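Local coordinates for FMN reductase [NAD(P)H] (Bacillus subtilis, PDB 1ZCH) that uses NADH or NADPH to reduce flavin mononucleotide, nitroaromatic compounds, quinones, chromates and azo dyes, working as a flavin-containing homodimer, at the interface of chains A and B. Numbering follows the deposited sequence. Chains: chain A/B, Hypothetical oxidoreductase ycnD.

Contact 1: the interface of chains A and B. Residues chain A 176-178, 181; chain B 31-32, 35.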
ATOM      1  N   LEU A 176      12.506  12.532   5.595  1.00 10.65           N
ATOM      2  CA  LEU A 176      12.237  13.236   6.845  1.00 10.26           C
ATOM      3  C   LEU A 176      12.980  12.551   7.985  1.00 11.80           C
ATOM      4  O   LEU A 176      13.238  11.347   7.931  1.00 10.97           O
ATOM      5  CB  LEU A 176      10.739  13.198   7.157  1.00 10.74           C
ATOM      6  CG  LEU A 176       9.800  14.142   6.403  1.00 11.07           C
ATOM      7  CD1 LEU A 176       8.386  13.576   6.414  1.00 10.57           C
ATOM      8  CD2 LEU A 176       9.843  15.528   7.050  1.00 10.17           C
ATOM      9  N   PRO A 177      13.354  13.314   9.024  1.00 11.56           N
ATOM     10  CA  PRO A 177      14.059  12.701  10.153  1.00 13.47           C
ATOM     11  C   PRO A 177      13.174  11.574  10.688  1.00 13.77           C
ATOM     12  O   PRO A 177      11.949  11.709  10.734  1.00 12.09           O
ATOM     13  CB  PRO A 177      14.182  13.856  11.142  1.00 14.35           C
ATOM     14  CG  PRO A 177      14.346  15.037  10.241  1.00 15.10           C
ATOM     15  CD  PRO A 177      13.297  14.780   9.167  1.00 12.67           C
ATOM     16  N   GLN A 178      13.789  10.470  11.093  1.00 12.79           N
ATOM     17  CA  GLN A 178      13.043   9.324  11.597  1.00 15.10           C
ATOM     18  C   GLN A 178      12.029   9.688  12.685  1.00 14.44           C
ATOM     19  O   GLN A 178      10.910   9.173  12.701  1.00 13.72           O
ATOM     20  CB  GLN A 178      14.025   8.281  12.123  1.00 18.88           C
ATOM     21  CG  GLN A 178      13.402   6.962  12.508  1.00 25.86           C
ATOM     22  CD  GLN A 178      14.454   5.920  12.816  1.00 30.71           C
ATOM     23  OE1 GLN A 178      15.386   5.722  12.034  1.00 33.75           O
ATOM     24  NE2 GLN A 178      14.312   5.245  13.951  1.00 31.93           N
ATOM     25  N   VAL A 181       8.574  10.791  11.515  1.00  9.95           N
ATOM     26  CA  VAL A 181       7.721   9.798  10.867  1.00  9.87           C
ATOM     27  C   VAL A 181       7.344   8.607  11.747  1.00 11.24           C
ATOM     28  O   VAL A 181       6.247   8.061  11.622  1.00 11.46           O
ATOM     29  CB  VAL A 181       8.404   9.290   9.573  1.00 10.60           C
ATOM     30  CG1 VAL A 181       7.597   8.160   8.945  1.00 11.00           C
ATOM     31  CG2 VAL A 181       8.550  10.450   8.589  1.00  9.67           C
TER
ATOM     32  N   ILE B  31      12.087   0.423  10.314  1.00 10.70           N
ATOM     33  CA  ILE B  31      11.653   1.792  10.060  1.00 11.41           C
ATOM     34  C   ILE B  31      12.470   2.435   8.942  1.00 11.54           C
ATOM     35  O   ILE B  31      11.924   3.168   8.110  1.00 10.89           O
ATOM     36  CB  ILE B  31      11.750   2.652  11.341  1.00 11.44           C
ATOM     37  CG1 ILE B  31      10.775   2.112  12.395  1.00 12.75           C
ATOM     38  CG2 ILE B  31      11.453   4.110  11.023  1.00 11.40           C
ATOM     39  CD1 ILE B  31       9.315   2.105  11.953  1.00 14.70           C
ATOM     40  N   GLU B  32      13.772   2.157   8.909  1.00 12.13           N
ATOM     41  CA  GLU B  32      14.620   2.724   7.864  1.00 12.23           C
ATOM     42  C   GLU B  32      14.153   2.206   6.513  1.00 11.32           C
ATOM     43  O   GLU B  32      14.135   2.940   5.527  1.00  8.98           O
ATOM     44  CB  GLU B  32      16.080   2.307   8.077  0.50 14.93           C
ATOM     45  CG  GLU B  32      16.752   2.902   9.303  0.50 18.75           C
ATOM     46  CD  GLU B  32      18.135   2.318   9.541  0.50 22.90           C
ATOM     47  OE1 GLU B  32      18.935   2.275   8.582  0.50 25.34           O
ATOM     48  OE2 GLU B  32      18.423   1.902  10.685  0.50 23.17           O
ATOM     49  N   GLN B  35      10.922   4.108   5.590  1.00  8.21           N
ATOM     50  CA  GLN B  35      11.212   5.459   5.129  1.00 10.68           C
ATOM     51  C   GLN B  35      11.880   5.500   3.759  1.00 11.36           C
ATOM     52  O   GLN B  35      11.645   6.422   2.981  1.00 11.19           O
ATOM     53  CB  GLN B  35      12.094   6.191   6.143  1.00 12.05           C
ATOM     54  CG  GLN B  35      11.354   6.615   7.401  1.00 11.65           C
ATOM     55  CD  GLN B  35      12.070   7.739   8.122  1.00 13.92           C
ATOM     56  OE1 GLN B  35      13.020   7.512   8.869  1.00 15.19           O
ATOM     57  NE2 GLN B  35      11.631   8.966   7.877  1.00 12.37           N
TER
HETATM   58  O   HOH W   1      14.935   5.853   9.330  1.00 20.37           O
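B:Gln35 and A:Gln178 meet because their first torsions send two extended chains across one another from opposite subunits. B:Gln35 turns CG to the side opposite its own carbonyl carbon (chi1 -74°) and runs out stretched towards chain A, while A:Gln178 carries CG opposite its backbone N (chi1 -172°) and lies across the end of the chain B side chain. The two side chains cross at about a right angle and their amide planes stand almost perpendicular, 88° apart, so the two amides meet through water and not directly.

The amide NH2 of B:Gln35 goes to the backbone: NE2 donates to the carbonyl O of A:Leu176 at 2.9 Å. The bond is somewhat bent; the donor comes from above the carbonyl plane, and the acceptor is itself tilted away from the glutamine amide plane. The carbonyl end looks the other way, to a bridging water. OE1 of B:Gln35 lies 2.6 Å from the oxygen of water 1. The same water oxygen sits 2.7 Å from OE1 of A:Gln178. Both ends of one amide are thereby engaged, which should fix its rotation.

Van der Waals contacts flank these bonds: OE1 of B:Gln35 lies 3.3 Å from CA of A:Gln178, and the methyl CG2 of A:Val181 lies 3.5 Å from NE2 of B:Gln35. Further along, carbon meets carbon where the aliphatic part of A:Gln178 passes over B:Ile31, with CG of the glutamine 3.8 Å from the methyl CG2 of the isoleucine. B:Glu32 adds a looser margin through its CG.

In the fold, the chain B residues line the last turns of helix 24-36, against the loop and the short helix 178-181 of chain A. A:Leu176 directly follows the Lys-Pro-Arg stretch that binds FMN, which places this glutamine bridge next to a cofactor-holding segment.

Contact 2: the interface of chains A and B. Residues chain A 107-108, 111, 156, 158, 236, 239; chain B 107-108, 111.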
ATOM      1  N   VAL A 107     -12.843   0.929  -0.666  1.00  8.40           N
ATOM      2  CA  VAL A 107     -11.817   1.743  -1.306  1.00  9.36           C
ATOM      3  C   VAL A 107     -10.520   1.669  -0.500  1.00  8.70           C
ATOM      4  O   VAL A 107      -9.433   1.547  -1.069  1.00 10.09           O
ATOM      5  CB  VAL A 107     -12.281   3.219  -1.436  1.00  9.81           C
ATOM      6  CG1 VAL A 107     -11.125   4.107  -1.902  1.00 10.95           C
ATOM      7  CG2 VAL A 107     -13.448   3.305  -2.428  1.00 10.74           C
ATOM      8  N   LEU A 108     -10.629   1.732   0.823  1.00  8.36           N
ATOM      9  CA  LEU A 108      -9.438   1.652   1.659  1.00  8.71           C
ATOM     10  C   LEU A 108      -8.820   0.265   1.536  1.00 10.12           C
ATOM     11  O   LEU A 108      -7.602   0.131   1.430  1.00 10.79           O
ATOM     12  CB  LEU A 108      -9.773   1.943   3.128  1.00  9.71           C
ATOM     13  CG  LEU A 108     -10.281   3.354   3.446  1.00  9.44           C
ATOM     14  CD1 LEU A 108     -10.467   3.491   4.952  1.00 10.01           C
ATOM     15  CD2 LEU A 108      -9.297   4.400   2.926  1.00  9.21           C
ATOM     16  N   ALA A 111      -7.049   0.093  -1.896  1.00  9.93           N
ATOM     17  CA  ALA A 111      -5.882   0.970  -1.973  1.00 10.30           C
ATOM     18  C   ALA A 111      -4.724   0.436  -1.135  1.00 10.69           C
ATOM     19  O   ALA A 111      -3.569   0.486  -1.560  1.00 10.82           O
ATOM     20  CB  ALA A 111      -6.257   2.386  -1.521  1.00 10.59           C
ATOM     21  N   PHE A 156     -10.420  -0.352 -10.405  1.00 11.52           N
ATOM     22  CA  PHE A 156      -9.971   1.005 -10.697  1.00 12.95           C
ATOM     23  C   PHE A 156      -8.462   1.141 -10.548  1.00 12.32           C
ATOM     24  O   PHE A 156      -7.849   0.546  -9.655  1.00 10.77           O
ATOM     25  CB  PHE A 156     -10.730   2.045  -9.848  1.00 14.99           C
ATOM     26  CG  PHE A 156     -10.461   1.976  -8.371  1.00 17.85           C
ATOM     27  CD1 PHE A 156      -9.350   2.606  -7.821  1.00 19.54           C
ATOM     28  CD2 PHE A 156     -11.356   1.334  -7.520  1.00 18.59           C
ATOM     29  CE1 PHE A 156      -9.138   2.603  -6.437  1.00 19.57           C
ATOM     30  CE2 PHE A 156     -11.156   1.324  -6.138  1.00 18.68           C
ATOM     31  CZ  PHE A 156     -10.043   1.961  -5.595  1.00 20.69           C
ATOM     32  N   LEU A 158      -4.830   2.505  -9.616  1.00 11.96           N
ATOM     33  CA  LEU A 158      -4.274   3.235  -8.485  1.00 12.26           C
ATOM     34  C   LEU A 158      -2.882   3.759  -8.810  1.00 10.20           C
ATOM     35  O   LEU A 158      -2.597   4.940  -8.620  1.00 10.08           O
ATOM     36  CB  LEU A 158      -4.237   2.342  -7.245  1.00 13.82           C
ATOM     37  CG  LEU A 158      -5.622   2.215  -6.604  1.00 17.77           C
ATOM     38  CD1 LEU A 158      -5.645   1.096  -5.587  1.00 17.51           C
ATOM     39  CD2 LEU A 158      -5.983   3.551  -5.958  1.00 19.21           C
ATOM     40  N   ILE A 236     -11.915  12.104  -8.742  1.00 12.20           N
ATOM     41  CA  ILE A 236     -11.769  10.781  -8.143  1.00 12.57           C
ATOM     42  C   ILE A 236     -13.078  10.131  -7.707  1.00 13.68           C
ATOM     43  O   ILE A 236     -13.323   8.964  -8.020  1.00 14.21           O
ATOM     44  CB  ILE A 236     -10.791  10.807  -6.943  1.00 11.67           C
ATOM     45  CG1 ILE A 236      -9.393  11.199  -7.427  1.00  9.36           C
ATOM     46  CG2 ILE A 236     -10.739   9.428  -6.273  1.00 11.72           C
ATOM     47  CD1 ILE A 236      -8.837  10.284  -8.515  1.00 11.54           C
ATOM     48  N   MET A 239     -14.872   8.845 -10.699  1.00 18.38           N
ATOM     49  CA  MET A 239     -14.257   7.625 -11.233  1.00 18.10           C
ATOM     50  C   MET A 239     -14.724   6.421 -10.431  1.00 16.21           C
ATOM     51  O   MET A 239     -15.175   5.418 -10.988  1.00 16.43           O
ATOM     52  CB  MET A 239     -12.723   7.691 -11.145  1.00 20.19           C
ATOM     53  CG  MET A 239     -12.044   6.316 -11.313  1.00 21.41           C
ATOM     54  SD  MET A 239     -10.278   6.242 -10.869  1.00 25.52           S
ATOM     55  CE  MET A 239     -10.383   5.995  -9.101  1.00 21.78           C
TER
ATOM     56  N   VAL B 107      -7.162  10.721   0.024  1.00  8.40           N
ATOM     57  CA  VAL B 107      -7.395   9.446   0.690  1.00  9.36           C
ATOM     58  C   VAL B 107      -6.654   8.332  -0.051  1.00  8.70           C
ATOM     59  O   VAL B 107      -6.040   7.464   0.573  1.00 10.09           O
ATOM     60  CB  VAL B 107      -8.913   9.123   0.756  1.00  9.81           C
ATOM     61  CG1 VAL B 107      -9.137   7.693   1.252  1.00 10.95           C
ATOM     62  CG2 VAL B 107      -9.610  10.123   1.688  1.00 10.74           C
ATOM     63  N   LEU B 108      -6.698   8.359  -1.379  1.00  8.36           N
ATOM     64  CA  LEU B 108      -6.003   7.340  -2.154  1.00  8.71           C
ATOM     65  C   LEU B 108      -4.499   7.492  -1.964  1.00 10.12           C
ATOM     66  O   LEU B 108      -3.788   6.502  -1.796  1.00 10.79           O
ATOM     67  CB  LEU B 108      -6.350   7.446  -3.646  1.00  9.71           C
ATOM     68  CG  LEU B 108      -7.811   7.183  -4.027  1.00  9.44           C
ATOM     69  CD1 LEU B 108      -7.950   7.234  -5.543  1.00 10.01           C
ATOM     70  CD2 LEU B 108      -8.262   5.825  -3.490  1.00  9.21           C
ATOM     71  N   ALA B 111      -3.642   6.133   1.553  1.00  9.93           N
ATOM     72  CA  ALA B 111      -3.833   4.688   1.662  1.00 10.30           C
ATOM     73  C   ALA B 111      -2.759   3.921   0.895  1.00 10.69           C
ATOM     74  O   ALA B 111      -2.254   2.905   1.373  1.00 10.82           O
ATOM     75  CB  ALA B 111      -5.227   4.302   1.152  1.00 10.59           C
TER
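Methyl meets methyl where A:Ala111 and B:Ala111 face each other: the same residue of both copies comes together at the two-fold axis, and the CB atoms are 3.4 Å apart, tighter than usual van der Waals contact. Side chains no longer than a methyl probably allow the paired helices 104-127 to come this close.

A second kind of contact is the reciprocal interlock of branched side chains. CG1 of A:Val107 packs 3.7 Å from CD2 of B:Leu108, and the symmetry mate sets CD2 of A:Leu108 at 3.7 Å from CG1 of B:Val107. In each pair the side chains cross at about a right angle. CG1 of A:Val107 is presented to the leucine by a chi1 of 171°, which puts it opposite the backbone N, while CG2 sits beside that N.

The third kind is insertion. A chi2 of -176° puts CD1 of B:Leu108 trans to CA, and this methyl reaches farthest into an apolar pocket of chain A, with CD2 against its wall. CD1 reaches A:Ile236 tip to tip, 3.6 Å from its CG2, while CD2 lies 4.1 Å from CD2 of A:Leu158, whose side chain runs crosswise to it. The ring edge atom CE1 of A:Phe156 and the methyl CE of A:Met239 close the rim at longer range. Replacing B:Leu108 with alanine would probably leave A:Ile236, A:Leu158 and A:Val107 without their common partner and open a gap between the subunits.

The patch thus joins the long helices of both copies to strand 155-164 and helix 236-242 of chain A, and its close apolar fit helps hold the homodimer together.

Contact 1 and contact 2 lie about 24 Å apart, measured between the centres of their C-alpha atoms, and share no residue or secondary-structure element. They illustrate how a dimer interface can divide its tasks: contact 2 builds apolar association about the two-fold axis, whereas contact 1, set away from it, adds directional bonding and an ordered water. Each has a twin with the chains exchanged, so contact 1 recurs on the opposite flank of the dimer. Separated supports of this sort would probably resist relative rotation of the subunits and, through contact 1, help steady the region next to the FMN-binding segment.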